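Local structure of actibind (Aspergillus niger, 3D3Z) at residues S29-Q34 against Q198-F203; D183-Y188 against A216-E221. The protein cleaves RNA as a ribonuclease of the T2 family, probably acting on all bases with a preference for adenylic acid. All blocks are in the same frame, centred on the assembly; numbering follows the deposited sequence. Where two conformers were deposited one is given.

Interaction 1 of 2, residues S29-Q34 against Q198-F203; sequences SLLQTQ and QLYYYF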
loop_
_atom_site.group_PDB
_atom_site.type_symbol
_atom_site.label_atom_id
_atom_site.label_comp_id
_atom_site.label_asym_id
_atom_site.label_seq_id
_atom_site.Cartn_x
_atom_site.Cartn_y
_atom_site.Cartn_z
ATOM N N SER A 29 4.155 2.619 11.603
ATOM C CA SER A 29 3.625 3.441 10.523
ATOM C C SER A 29 3.479 2.557 9.284
ATOM O O SER A 29 4.474 2.066 8.733
ATOM C CB SER A 29 4.518 4.676 10.224
ATOM O OG SER A 29 3.963 5.379 9.137
ATOM N N LEU A 30 2.237 2.330 8.885
ATOM C CA LEU A 30 1.932 1.440 7.773
ATOM C C LEU A 30 1.564 2.287 6.565
ATOM O O LEU A 30 0.618 3.023 6.613
ATOM C CB LEU A 30 0.761 0.489 8.109
ATOM C CG LEU A 30 1.052 -0.780 8.911
ATOM C CD1 LEU A 30 1.747 -1.795 8.004
ATOM C CD2 LEU A 30 1.854 -0.553 10.086
ATOM N N LEU A 31 2.303 2.104 5.477
ATOM C CA LEU A 31 2.142 2.884 4.252
ATOM C C LEU A 31 1.479 2.053 3.183
ATOM O O LEU A 31 2.051 1.081 2.735
ATOM C CB LEU A 31 3.507 3.389 3.739
ATOM C CG LEU A 31 4.245 4.474 4.525
ATOM C CD1 LEU A 31 4.590 4.127 6.020
ATOM C CD2 LEU A 31 5.504 4.784 3.750
ATOM N N GLN A 32 0.284 2.459 2.783
ATOM C CA GLN A 32 -0.353 1.904 1.595
ATOM C C GLN A 32 0.096 2.767 0.412
ATOM O O GLN A 32 -0.243 3.934 0.294
ATOM C CB GLN A 32 -1.867 1.851 1.693
ATOM C CG GLN A 32 -2.534 0.798 0.763
ATOM C CD GLN A 32 -2.454 1.118 -0.730
ATOM O OE1 GLN A 32 -3.147 2.016 -1.241
ATOM N NE2 GLN A 32 -1.702 0.276 -1.483
ATOM N N THR A 33 0.883 2.151 -0.469
ATOM C CA THR A 33 1.544 2.900 -1.560
ATOM C C THR A 33 0.914 2.540 -2.909
ATOM O O THR A 33 0.462 1.405 -3.117
ATOM C CB THR A 33 3.047 2.645 -1.573
ATOM O OG1 THR A 33 3.291 1.254 -1.789
ATOM C CG2 THR A 33 3.618 3.049 -0.245
ATOM N N GLN A 34 0.854 3.527 -3.804
ATOM C CA GLN A 34 0.233 3.379 -5.096
ATOM C C GLN A 34 1.064 3.951 -6.264
ATOM O O GLN A 34 1.897 4.824 -6.078
ATOM C CB GLN A 34 -1.130 4.076 -5.056
ATOM C CG GLN A 34 -2.060 3.567 -3.996
ATOM C CD GLN A 34 -3.406 4.259 -4.006
ATOM O OE1 GLN A 34 -3.747 4.979 -4.973
ATOM N NE2 GLN A 34 -4.230 3.951 -3.001
ATOM N N GLN A 198 3.563 8.529 -7.891
ATOM C CA GLN A 198 3.464 7.679 -6.691
ATOM C C GLN A 198 2.733 8.390 -5.553
ATOM O O GLN A 198 2.838 9.632 -5.420
ATOM C CB GLN A 198 4.868 7.305 -6.212
ATOM C CG GLN A 198 5.674 6.430 -7.214
ATOM C CD GLN A 198 6.872 5.768 -6.606
ATOM O OE1 GLN A 198 6.767 5.173 -5.540
ATOM N NE2 GLN A 198 8.054 5.868 -7.288
ATOM N N LEU A 199 2.068 7.596 -4.718
ATOM C CA LEU A 199 1.362 8.054 -3.512
ATOM C C LEU A 199 1.657 7.088 -2.349
ATOM O O LEU A 199 1.694 5.830 -2.532
ATOM C CB LEU A 199 -0.139 8.172 -3.765
ATOM C CG LEU A 199 -0.690 9.156 -4.811
ATOM C CD1 LEU A 199 -2.189 9.004 -4.969
ATOM C CD2 LEU A 199 -0.324 10.624 -4.453
ATOM N N TYR A 200 1.994 7.653 -1.176
ATOM C CA TYR A 200 2.064 6.880 0.096
ATOM C C TYR A 200 1.063 7.438 1.109
ATOM O O TYR A 200 1.215 8.559 1.616
ATOM C CB TYR A 200 3.421 6.877 0.787
ATOM C CG TYR A 200 4.704 6.724 0.003
ATOM C CD1 TYR A 200 4.760 6.167 -1.295
ATOM C CD2 TYR A 200 5.911 7.118 0.586
ATOM C CE1 TYR A 200 5.967 6.040 -1.958
ATOM C CE2 TYR A 200 7.113 6.990 -0.075
ATOM C CZ TYR A 200 7.151 6.443 -1.336
ATOM O OH TYR A 200 8.380 6.316 -1.967
ATOM N N TYR A 201 0.038 6.645 1.407
ATOM C CA TYR A 201 -0.924 6.967 2.466
ATOM C C TYR A 201 -0.482 6.307 3.763
ATOM O O TYR A 201 -0.375 5.084 3.833
ATOM C CB TYR A 201 -2.313 6.500 2.067
ATOM C CG TYR A 201 -2.954 7.123 0.850
ATOM C CD1 TYR A 201 -3.808 8.237 0.974
ATOM C CD2 TYR A 201 -2.812 6.566 -0.416
ATOM C CE1 TYR A 201 -4.462 8.758 -0.125
ATOM C CE2 TYR A 201 -3.450 7.108 -1.502
ATOM C CZ TYR A 201 -4.241 8.226 -1.354
ATOM O OH TYR A 201 -4.904 8.772 -2.415
ATOM N N TYR A 202 -0.227 7.129 4.792
ATOM C CA TYR A 202 0.280 6.673 6.084
ATOM C C TYR A 202 -0.866 6.394 7.054
ATOM O O TYR A 202 -1.933 7.047 7.015
ATOM C CB TYR A 202 1.235 7.692 6.718
ATOM C CG TYR A 202 2.543 7.904 5.966
ATOM C CD1 TYR A 202 3.741 7.478 6.486
ATOM C CD2 TYR A 202 2.569 8.566 4.732
ATOM C CE1 TYR A 202 4.957 7.667 5.780
ATOM C CE2 TYR A 202 3.785 8.776 4.028
ATOM C CZ TYR A 202 4.954 8.341 4.571
ATOM O OH TYR A 202 6.131 8.542 3.878
ATOM N N PHE A 203 -0.641 5.380 7.883
ATOM C CA PHE A 203 -1.622 4.896 8.865
ATOM C C PHE A 203 -0.912 4.454 10.128
ATOM O O PHE A 203 0.228 3.948 10.126
ATOM C CB PHE A 203 -2.361 3.660 8.342
ATOM C CG PHE A 203 -3.297 3.932 7.240
ATOM C CD1 PHE A 203 -4.583 4.338 7.512
ATOM C CD2 PHE A 203 -2.895 3.761 5.919
ATOM C CE1 PHE A 203 -5.447 4.563 6.510
ATOM C CE2 PHE A 203 -3.759 4.002 4.920
ATOM C CZ PHE A 203 -5.032 4.389 5.210
HETATM O O HOH W 1 4.400 4.045 -4.669
#
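L30, Q32 and Q34 form antiparallel hydrogen-bonded pairs with F203, Y201 and L199, joining strands 29-35 and 195-206, neighbours in the central antiparallel sheet of the RNase T2 fold; the axes of the two segments approach to 4.5 Å, their N-to-C directions 155° apart. The ladder is regular apart from a weak bond from F203 N to L30 O. On the sheet face carrying L31, T33, Y200 and Y202, L31 and Y202 lie side by side. With chi1 at -70°, CG of L31 sits beside its own backbone N and rests over one face of the Y202 ring, a CH-pi contact 3.8 Å from the ring centroid, while S29 OG reaches the edge of that ring in its plane. T33 places CG2 3.5 Å from Y200 CD1, and the T33 side chain also touches H51, a predicted active-site residue on strand 49-56. On the face carrying L30, Q32, Q34, L199, Y201 and F203, the two glutamine amides join each other. Q32 bends at chi2 (-69°), and its OE1 accepts a bond from Q34 NE2 at 2.8 Å. Q34 NE2 also bonds L150 O; Q34 OE1 and Y201 OH both hydrogen-bond S152 OG. A water donates to Q34 O at 3.0 Å and to Q198 OE1 at 2.8 Å.

Interaction 2 of 2, residues D183-Y188 against A216-E221; sequences DGYPPY and ASERLE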
loop_
_atom_site.group_PDB
_atom_site.type_symbol
_atom_site.label_atom_id
_atom_site.label_comp_id
_atom_site.label_asym_id
_atom_site.label_seq_id
_atom_site.Cartn_x
_atom_site.Cartn_y
_atom_site.Cartn_z
ATOM N N ASP A 183 -8.809 11.425 5.968
ATOM C CA ASP A 183 -9.057 12.111 7.234
ATOM C C ASP A 183 -8.336 13.459 7.363
ATOM O O ASP A 183 -7.967 13.865 8.468
ATOM C CB ASP A 183 -8.647 11.200 8.400
ATOM C CG ASP A 183 -9.425 11.492 9.662
ATOM O OD1 ASP A 183 -10.657 11.627 9.558
ATOM O OD2 ASP A 183 -8.816 11.564 10.754
ATOM N N GLY A 184 -8.122 14.138 6.244
ATOM C CA GLY A 184 -7.367 15.390 6.223
ATOM C C GLY A 184 -5.853 15.293 6.281
ATOM O O GLY A 184 -5.164 16.315 6.290
ATOM N N TYR A 185 -5.318 14.072 6.312
ATOM C CA TYR A 185 -3.888 13.853 6.165
ATOM C C TYR A 185 -3.555 13.558 4.712
ATOM O O TYR A 185 -4.040 12.575 4.142
ATOM C CB TYR A 185 -3.428 12.695 7.011
ATOM C CG TYR A 185 -3.495 12.967 8.471
ATOM C CD1 TYR A 185 -2.514 13.720 9.099
ATOM C CD2 TYR A 185 -4.538 12.470 9.244
ATOM C CE1 TYR A 185 -2.548 13.963 10.493
ATOM C CE2 TYR A 185 -4.597 12.726 10.631
ATOM C CZ TYR A 185 -3.593 13.473 11.244
ATOM O OH TYR A 185 -3.638 13.732 12.599
ATOM N N PRO A 186 -2.751 14.433 4.082
ATOM C CA PRO A 186 -2.322 14.159 2.721
ATOM C C PRO A 186 -1.375 12.968 2.666
ATOM O O PRO A 186 -0.660 12.730 3.626
ATOM C CB PRO A 186 -1.570 15.441 2.300
ATOM C CG PRO A 186 -1.411 16.236 3.503
ATOM C CD PRO A 186 -2.243 15.721 4.595
ATOM N N PRO A 187 -1.356 12.249 1.531
ATOM C CA PRO A 187 -0.291 11.238 1.332
ATOM C C PRO A 187 1.046 11.940 1.032
ATOM O O PRO A 187 1.040 13.117 0.709
ATOM C CB PRO A 187 -0.783 10.466 0.112
ATOM C CG PRO A 187 -1.604 11.477 -0.659
ATOM C CD PRO A 187 -2.286 12.324 0.385
ATOM N N TYR A 188 2.170 11.242 1.139
ATOM C CA TYR A 188 3.301 11.557 0.276
ATOM C C TYR A 188 2.872 11.559 -1.212
ATOM O O TYR A 188 2.240 10.623 -1.699
ATOM C CB TYR A 188 4.459 10.596 0.502
ATOM C CG TYR A 188 5.552 10.746 -0.509
ATOM C CD1 TYR A 188 6.555 11.731 -0.364
ATOM C CD2 TYR A 188 5.598 9.921 -1.637
ATOM C CE1 TYR A 188 7.576 11.861 -1.330
ATOM C CE2 TYR A 188 6.601 10.047 -2.591
ATOM C CZ TYR A 188 7.577 11.024 -2.437
ATOM O OH TYR A 188 8.562 11.090 -3.409
ATOM N N ALA A 216 -5.872 6.877 9.767
ATOM C CA ALA A 216 -5.137 7.776 8.863
ATOM C C ALA A 216 -4.213 8.622 9.691
ATOM O O ALA A 216 -4.629 9.172 10.714
ATOM C CB ALA A 216 -6.091 8.620 8.017
ATOM N N SER A 217 -2.931 8.637 9.318
ATOM C CA SER A 217 -1.907 9.347 10.077
ATOM C C SER A 217 -1.030 10.265 9.223
ATOM O O SER A 217 -1.078 10.268 7.992
ATOM C CB SER A 217 -1.035 8.386 10.866
ATOM O OG SER A 217 -0.251 7.557 10.046
ATOM N N GLU A 218 -0.235 11.069 9.905
ATOM C CA GLU A 218 0.573 12.070 9.212
ATOM C C GLU A 218 1.740 11.469 8.410
ATOM O O GLU A 218 2.493 10.598 8.890
ATOM C CB GLU A 218 1.109 13.112 10.215
ATOM C CG GLU A 218 1.422 14.425 9.556
ATOM C CD GLU A 218 1.638 15.523 10.559
ATOM O OE1 GLU A 218 0.622 15.962 11.165
ATOM O OE2 GLU A 218 2.816 15.945 10.725
ATOM N N ARG A 219 1.897 11.968 7.183
ATOM C CA ARG A 219 3.004 11.546 6.333
ATOM C C ARG A 219 4.353 11.870 6.961
ATOM O O ARG A 219 4.551 12.943 7.538
ATOM C CB ARG A 219 2.867 12.147 4.926
ATOM C CG ARG A 219 3.090 13.672 4.856
ATOM C CD ARG A 219 2.599 14.204 3.564
ATOM N NE ARG A 219 2.775 15.651 3.496
ATOM C CZ ARG A 219 2.416 16.391 2.454
ATOM N NH1 ARG A 219 1.910 15.807 1.373
ATOM N NH2 ARG A 219 2.598 17.716 2.481
ATOM N N LEU A 220 5.273 10.927 6.893
ATOM C CA LEU A 220 6.611 11.101 7.409
ATOM C C LEU A 220 7.591 11.556 6.274
ATOM O O LEU A 220 8.785 11.702 6.514
ATOM C CB LEU A 220 7.085 9.785 8.070
ATOM C CG LEU A 220 6.123 9.062 9.061
ATOM C CD1 LEU A 220 6.634 7.670 9.469
ATOM C CD2 LEU A 220 5.849 9.907 10.300
ATOM N N GLU A 221 7.068 11.732 5.058
ATOM C CA GLU A 221 7.798 12.308 3.911
ATOM C C GLU A 221 6.716 13.087 3.162
ATOM O O GLU A 221 5.589 12.610 3.080
ATOM C CB GLU A 221 8.432 11.178 3.076
ATOM C CG GLU A 221 9.722 11.569 2.366
ATOM C CD GLU A 221 10.151 10.649 1.187
ATOM O OE1 GLU A 221 9.886 9.418 1.197
ATOM O OE2 GLU A 221 10.777 11.193 0.237
HETATM O O HOH W 2 -7.097 9.816 11.400
HETATM O O HOH W 3 -1.287 15.957 13.034
HETATM O O HOH W 4 -0.587 10.364 5.094
HETATM O O HOH W 5 -0.168 13.900 6.114
HETATM O O HOH W 6 11.261 11.255 -2.549
#
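In R219, chi1 of 70° sets CG between the backbone N and the carbonyl carbon, and the chain then runs extended to NE, with NH1 at P187. The two segments are mostly irregular, in the loops after helix 171-179 and after strand 213-216, and run in roughly the same direction beside the central sheet of the RNase T2 fold. R219 NH1 gives P187 O a bond of 2.9 Å (155° at the hydrogen); the oxygen lies in the guanidinium plane, and CG of P186 sits over the centre of one face, 3.9 Å above it. Salt bridges from NH1 to E175 and from NE to D222 hold the group further. The Y185 ring lies on the S217-E218 peptide, with E218 N 3.5 Å from the ring plane, toward its rim. P186 O accepts from two waters: one also donates to S217 O, the other accepts from R219 N. In Y188, CG is anti to the backbone N (chi1 171°), and the ring runs alongside E221, with Y188 CE1 3.6 Å from E221 OE2. A water joins Y188 OH to that carboxylate oxygen. E221 O, buried without a polar partner, lies in plane at the edge of the Y188 ring, 3.5 Å from Y188 CB.

Overall arrangement
The two interactions lie with their centres 8 Å apart and meet through strand 195-206. Interaction 1 is core: strand-to-strand backbone bonding, with packed aromatic and aliphatic groups and buried glutamine amides near the middle of the molecule. Interaction 2 lies farther out and is only partly buried; one direct hydrogen bond, ring-on-peptide packing and several bridging waters join its loops. Probable backbone bonds at 3.0 Å tie them together, Y202 O to S217 N and Y200 N to Y188 O, and the Y188 and Y200 rings also meet. Both loops thus dock on the strand that interaction 1 pairs with 29-34, while interaction 1 is the closer of the two to the predicted active-site residues.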